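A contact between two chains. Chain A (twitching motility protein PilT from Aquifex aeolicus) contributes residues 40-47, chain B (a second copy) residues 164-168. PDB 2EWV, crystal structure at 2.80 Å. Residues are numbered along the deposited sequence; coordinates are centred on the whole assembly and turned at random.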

# COMPACT_ATOMS: atom_id res chain seq x y z
N VAL A 40 -43.76 6.52 20.70
CA VAL A 40 -44.21 7.13 19.45
C VAL A 40 -43.97 8.65 19.37
O VAL A 40 -44.31 9.38 20.30
N ARG A 41 -43.40 9.12 18.27
CA ARG A 41 -43.15 10.56 18.09
C ARG A 41 -44.33 11.27 17.44
O ARG A 41 -44.58 11.11 16.23
N ILE A 42 -45.06 12.07 18.24
CA ILE A 42 -46.24 12.81 17.76
C ILE A 42 -46.05 14.33 17.88
O ILE A 42 -45.68 14.84 18.94
N ASP A 43 -46.33 15.06 16.79
CA ASP A 43 -46.19 16.52 16.75
C ASP A 43 -44.81 16.97 17.23
O ASP A 43 -44.66 18.10 17.70
N GLY A 44 -43.82 16.09 17.11
CA GLY A 44 -42.46 16.40 17.54
C GLY A 44 -42.10 15.85 18.92
O GLY A 44 -40.94 15.89 19.34
N TYR A 45 -43.10 15.32 19.60
CA TYR A 45 -42.93 14.79 20.94
C TYR A 45 -42.88 13.28 21.06
O TYR A 45 -43.47 12.56 20.26
N ILE A 46 -42.16 12.82 22.08
CA ILE A 46 -42.05 11.40 22.36
C ILE A 46 -43.07 11.05 23.43
O ILE A 46 -42.98 11.53 24.57
N LYS A 47 -44.05 10.23 23.04
CA LYS A 47 -45.10 9.75 23.94
C LYS A 47 -45.08 8.22 23.97
O LYS A 47 -45.10 7.58 22.92
N LYS B 164 -37.80 17.17 29.18
CA LYS B 164 -38.18 17.17 27.77
C LYS B 164 -38.67 15.81 27.22
O LYS B 164 -38.35 14.76 27.78
N SER B 165 -39.47 15.82 26.15
CA SER B 165 -39.96 14.56 25.56
C SER B 165 -39.14 14.19 24.33
O SER B 165 -39.61 14.27 23.20
N TYR B 166 -37.92 13.73 24.58
CA TYR B 166 -36.94 13.38 23.56
C TYR B 166 -36.49 11.93 23.50
O TYR B 166 -36.70 11.16 24.42
N HIS B 167 -35.82 11.60 22.41
CA HIS B 167 -35.19 10.29 22.23
C HIS B 167 -33.71 10.69 22.35
O HIS B 167 -33.16 11.29 21.42
N ILE B 168 -33.06 10.42 23.48
CA ILE B 168 -31.67 10.80 23.63
C ILE B 168 -30.79 9.62 23.34
O ILE B 168 -31.02 8.54 23.85

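A small contact, burying 247 Å² over both sides, sets the edge of a chain A β-hairpin against the loop that leads into a chain B strand, with A:Ile46 and B:Ser165 at its centre and one backbone hydrogen bond holding them in register. The hairpin pairs A:Val40 with A:Lys47 and A:Ile42 with A:Tyr45, closing through a type I' turn in which A:Gly44 adopts a positive phi that would jam a CB against the preceding carbonyl. Because A:Val40 and A:Lys47, like A:Ile42 and A:Tyr45, bond to each other, the backbone of A:Ile46 faces outward, and its N donates to B:Ser165 O at 3.1 Å. The CA atoms of these two residues lie 5.0 Å apart, and the CA-to-CB bonds of both point toward the opposing stretch. A:Ile46, chi1 m and chi2 p, folds along the chain B backbone: its CD1 lies 3.1 Å from B:Ser165 O, a tight approach, and 3.9 Å from B:His167 N, while its CG1 comes 3.8 Å from B:Tyr166 C. B:Ser165, chi1 m, sets its CB 4.4 Å from A:Ile46 CB; its OG makes a weak hydrogen bond to A:Ile46 O at 3.3 Å, though another acceptor lies within reach of the same proton. A:Tyr45, chi1 m, starts sideways and offers its ring edge, with CD1 3.9 Å from B:Ser165 CB. A:Arg41 also starts sideways, but its side chain, t and t and then m at chi3, brings the guanidinium nearer, NH2 standing 4.2 Å from B:His167 CB; this is a packing contact, and NE and NH2 are hydrogen-bonded elsewhere in the structure. B:His167, chi1 t, presents its CB here while its ring leads away, both ring nitrogens being satisfied elsewhere. A:Lys47 and B:Tyr166 direct their CB atoms away. No salt bridge joins the stretches.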

# COMPACT_ATOMS: atom_id res chain seq x y z
CB VAL A 40 -45.70 6.82 19.27
CG1 VAL A 40 -46.34 7.82 18.38
CG2 VAL A 40 -45.87 5.44 18.71
CB ARG A 41 -41.90 10.78 17.24
CG ARG A 41 -41.64 12.23 16.94
CD ARG A 41 -40.41 12.39 16.09
NE ARG A 41 -39.18 12.09 16.83
CZ ARG A 41 -38.72 12.82 17.84
NH1 ARG A 41 -39.37 13.90 18.24
NH2 ARG A 41 -37.59 12.48 18.43
CB ILE A 42 -47.51 12.46 18.58
CG1 ILE A 42 -47.65 10.94 18.76
CG2 ILE A 42 -48.73 13.00 17.88
CD1 ILE A 42 -48.77 10.53 19.71
CB ASP A 43 -47.28 17.20 17.61
CG ASP A 43 -48.52 17.60 16.80
OD1 ASP A 43 -49.55 17.96 17.42
OD2 ASP A 43 -48.47 17.56 15.55
CB TYR A 45 -44.07 15.30 21.82
CG TYR A 45 -44.05 16.78 22.01
CD1 TYR A 45 -43.13 17.37 22.87
CD2 TYR A 45 -44.93 17.59 21.32
CE1 TYR A 45 -43.09 18.74 23.04
CE2 TYR A 45 -44.91 18.97 21.47
CZ TYR A 45 -43.99 19.54 22.34
OH TYR A 45 -44.00 20.90 22.54
CB ILE A 46 -40.65 11.02 22.89
CG1 ILE A 46 -39.69 10.84 21.73
CG2 ILE A 46 -40.73 9.73 23.69
CD1 ILE A 46 -39.44 12.11 20.96
CB LYS A 47 -46.47 10.23 23.46
CG LYS A 47 -47.08 11.25 24.38
CD LYS A 47 -46.53 12.64 24.13
CE LYS A 47 -47.63 13.49 23.49
NZ LYS A 47 -47.36 14.97 23.55
CB LYS B 164 -37.02 17.67 26.91
CG LYS B 164 -36.38 19.00 27.37
CD LYS B 164 -37.33 20.19 27.33
CE LYS B 164 -37.91 20.44 25.94
NZ LYS B 164 -38.84 21.61 25.97
CB SER B 165 -41.44 14.68 25.19
OG SER B 165 -42.26 14.27 26.29
CB TYR B 166 -35.63 14.13 23.82
CG TYR B 166 -35.57 15.63 23.68
CD1 TYR B 166 -36.68 16.40 23.35
CD2 TYR B 166 -34.33 16.28 23.86
CE1 TYR B 166 -36.56 17.79 23.20
CE2 TYR B 166 -34.20 17.64 23.71
CZ TYR B 166 -35.31 18.40 23.38
OH TYR B 166 -35.14 19.75 23.24
CB HIS B 167 -35.44 9.71 20.82
CG HIS B 167 -34.45 8.65 20.43
ND1 HIS B 167 -34.11 8.39 19.12
CD2 HIS B 167 -33.69 7.82 21.18
CE1 HIS B 167 -33.18 7.46 19.08
NE2 HIS B 167 -32.91 7.09 20.31
CB ILE B 168 -31.37 11.34 25.03
CG1 ILE B 168 -32.34 12.47 25.33
CG2 ILE B 168 -29.93 11.85 25.11
CD1 ILE B 168 -32.25 12.98 26.71